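Local coordinates for protein aminopeptidase C (Lactobacillus rhamnosus, PDB 4K7C) that probably removes amino acids one at a time from the N-terminus of peptides, as a papain-like cysteine aminopeptidase of the bleomycin hydrolase type, at residues S262-P267 with D440-L445. Residues are numbered along the deposited sequence; the frame is centred on the assembly and turned at random.
Sequences SIINAP and DPMGAL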
loop_
_atom_site.group_PDB
_atom_site.type_symbol
_atom_site.label_atom_id
_atom_site.label_comp_id
_atom_site.label_asym_id
_atom_site.label_seq_id
_atom_site.Cartn_x
_atom_site.Cartn_y
_atom_site.Cartn_z
ATOM N N SER A 262 25.123 -7.902 -38.141
ATOM C CA SER A 262 25.427 -8.221 -36.759
ATOM C C SER A 262 26.929 -8.264 -36.622
ATOM O O SER A 262 27.589 -9.022 -37.321
ATOM C CB SER A 262 24.791 -9.508 -36.333
ATOM O OG SER A 262 25.221 -9.827 -34.995
ATOM N N ILE A 263 27.436 -7.441 -35.733
ATOM C CA ILE A 263 28.870 -7.361 -35.404
ATOM C C ILE A 263 29.051 -7.806 -33.978
ATOM O O ILE A 263 28.265 -7.365 -33.103
ATOM C CB ILE A 263 29.329 -5.940 -35.667
ATOM C CG1 ILE A 263 29.205 -5.709 -37.219
ATOM C CG2 ILE A 263 30.768 -5.758 -35.266
ATOM C CD1 ILE A 263 29.439 -4.325 -37.619
ATOM N N ILE A 264 30.041 -8.680 -33.751
ATOM C CA ILE A 264 30.347 -9.123 -32.363
ATOM C C ILE A 264 31.748 -8.733 -32.006
ATOM O O ILE A 264 32.546 -8.401 -32.895
ATOM C CB ILE A 264 30.100 -10.624 -32.137
ATOM C CG1 ILE A 264 30.996 -11.535 -32.994
ATOM C CG2 ILE A 264 28.647 -10.913 -32.327
ATOM C CD1 ILE A 264 30.908 -13.029 -32.739
ATOM N N ASN A 265 32.050 -8.756 -30.690
ATOM C CA ASN A 265 33.404 -8.608 -30.194
ATOM C C ASN A 265 33.580 -9.712 -29.176
ATOM O O ASN A 265 33.169 -9.562 -28.007
ATOM C CB ASN A 265 33.628 -7.264 -29.543
ATOM C CG ASN A 265 34.975 -7.153 -28.943
ATOM O OD1 ASN A 265 35.139 -6.948 -27.743
ATOM N ND2 ASN A 265 36.010 -7.274 -29.809
ATOM N N ALA A 266 34.123 -10.834 -29.627
ATOM C CA ALA A 266 34.343 -11.975 -28.813
ATOM C C ALA A 266 35.865 -12.327 -28.951
ATOM O O ALA A 266 36.282 -12.969 -29.937
ATOM C CB ALA A 266 33.451 -13.051 -29.262
ATOM N N PRO A 267 36.694 -11.804 -28.048
ATOM C CA PRO A 267 38.129 -11.794 -28.259
ATOM C C PRO A 267 38.809 -13.110 -27.827
ATOM O O PRO A 267 39.801 -13.113 -27.107
ATOM C CB PRO A 267 38.590 -10.632 -27.419
ATOM C CG PRO A 267 37.603 -10.614 -26.255
ATOM C CD PRO A 267 36.289 -10.893 -26.936
ATOM N N ASP A 440 27.858 -22.455 -27.734
ATOM C CA ASP A 440 28.751 -21.261 -27.771
ATOM C C ASP A 440 28.155 -20.056 -27.091
ATOM O O ASP A 440 26.952 -19.800 -27.166
ATOM C CB ASP A 440 29.121 -20.877 -29.228
ATOM C CG ASP A 440 30.318 -19.924 -29.283
ATOM O OD1 ASP A 440 30.110 -18.683 -29.215
ATOM O OD2 ASP A 440 31.433 -20.453 -29.491
ATOM N N PRO A 441 29.010 -19.201 -26.426
ATOM C CA PRO A 441 28.375 -18.067 -25.831
ATOM C C PRO A 441 27.728 -17.097 -26.753
ATOM O O PRO A 441 26.877 -16.387 -26.294
ATOM C CB PRO A 441 29.497 -17.312 -25.131
ATOM C CG PRO A 441 30.695 -18.083 -25.342
ATOM C CD PRO A 441 30.377 -19.403 -25.914
HETATM N N MSE A 442 28.152 -16.991 -27.990
HETATM C CA MSE A 442 27.476 -16.098 -28.945
HETATM C C MSE A 442 26.203 -16.678 -29.542
HETATM O O MSE A 442 25.594 -16.057 -30.439
HETATM C CB MSE A 442 28.499 -15.851 -30.077
HETATM C CG MSE A 442 29.684 -14.947 -29.662
HETATM SE SE MSE A 442 29.369 -13.198 -28.968
HETATM C CE MSE A 442 29.916 -13.552 -27.116
ATOM N N GLY A 443 25.907 -17.921 -29.179
ATOM C CA GLY A 443 24.595 -18.561 -29.399
ATOM C C GLY A 443 23.549 -18.164 -28.351
ATOM O O GLY A 443 22.361 -18.628 -28.417
ATOM N N ALA A 444 24.004 -17.378 -27.350
ATOM C CA ALA A 444 23.128 -16.849 -26.294
ATOM C C ALA A 444 22.030 -16.060 -27.009
ATOM O O ALA A 444 22.251 -15.347 -28.032
ATOM C CB ALA A 444 23.861 -15.944 -25.315
ATOM N N LEU A 445 20.839 -16.306 -26.492
ATOM C CA LEU A 445 19.653 -15.642 -26.930
ATOM C C LEU A 445 19.282 -14.678 -25.787
ATOM O O LEU A 445 19.156 -15.059 -24.579
ATOM C CB LEU A 445 18.525 -16.655 -27.139
ATOM C CG LEU A 445 18.661 -17.807 -28.128
ATOM C CD1 LEU A 445 17.317 -18.504 -28.353
ATOM C CD2 LEU A 445 19.213 -17.334 -29.455
#
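M442, a selenomethionine introduced as the heavy-atom derivative, lays its side chain across I264 and A266, whose CB atoms project from the same side of the backbone as it leaves strand 260-264. Two parts of that chain do different work. At its root, CG meets the end of I264, with CD1 of I264 3.8 Å from CG of M442. Farther out the selenium rests against both partners: SE of M442 lies 4.1 Å from CD1 of I264 and also 4.1 Å from CB of A266. The methyl then runs past the alanine, alongside it, with CE of M442 4.2 Å from CB of A266.

The torsions account for this path. I264 carries CG1 between its backbone N and carbonyl carbon (chi1 63°), and the extended chi2 of 174° sends CD1 out to the M442 chain, which it crosses at a slant. M442 bends at chi2 (-57°) and again at chi3, which carries CE away from the isoleucine while keeping it beside the alanine.

The root of M442 is steadied within its own segment. D440 OD1 accepts from the backbone N of M442 at 2.9 Å, closing an Asx turn at the start of the 3-10 segment 441-443, while D440 OD2 forms a salt bridge with K271. L355 of helix 351-356 and Y409 of strand 408-414 also touch the M442 side chain.

No hydrogen bond joins the two segments, and all three touching residues are buried. The contact therefore rests on dispersion and exclusion of water, packing the C-terminal tail against the end of a strand in the papain-like fold.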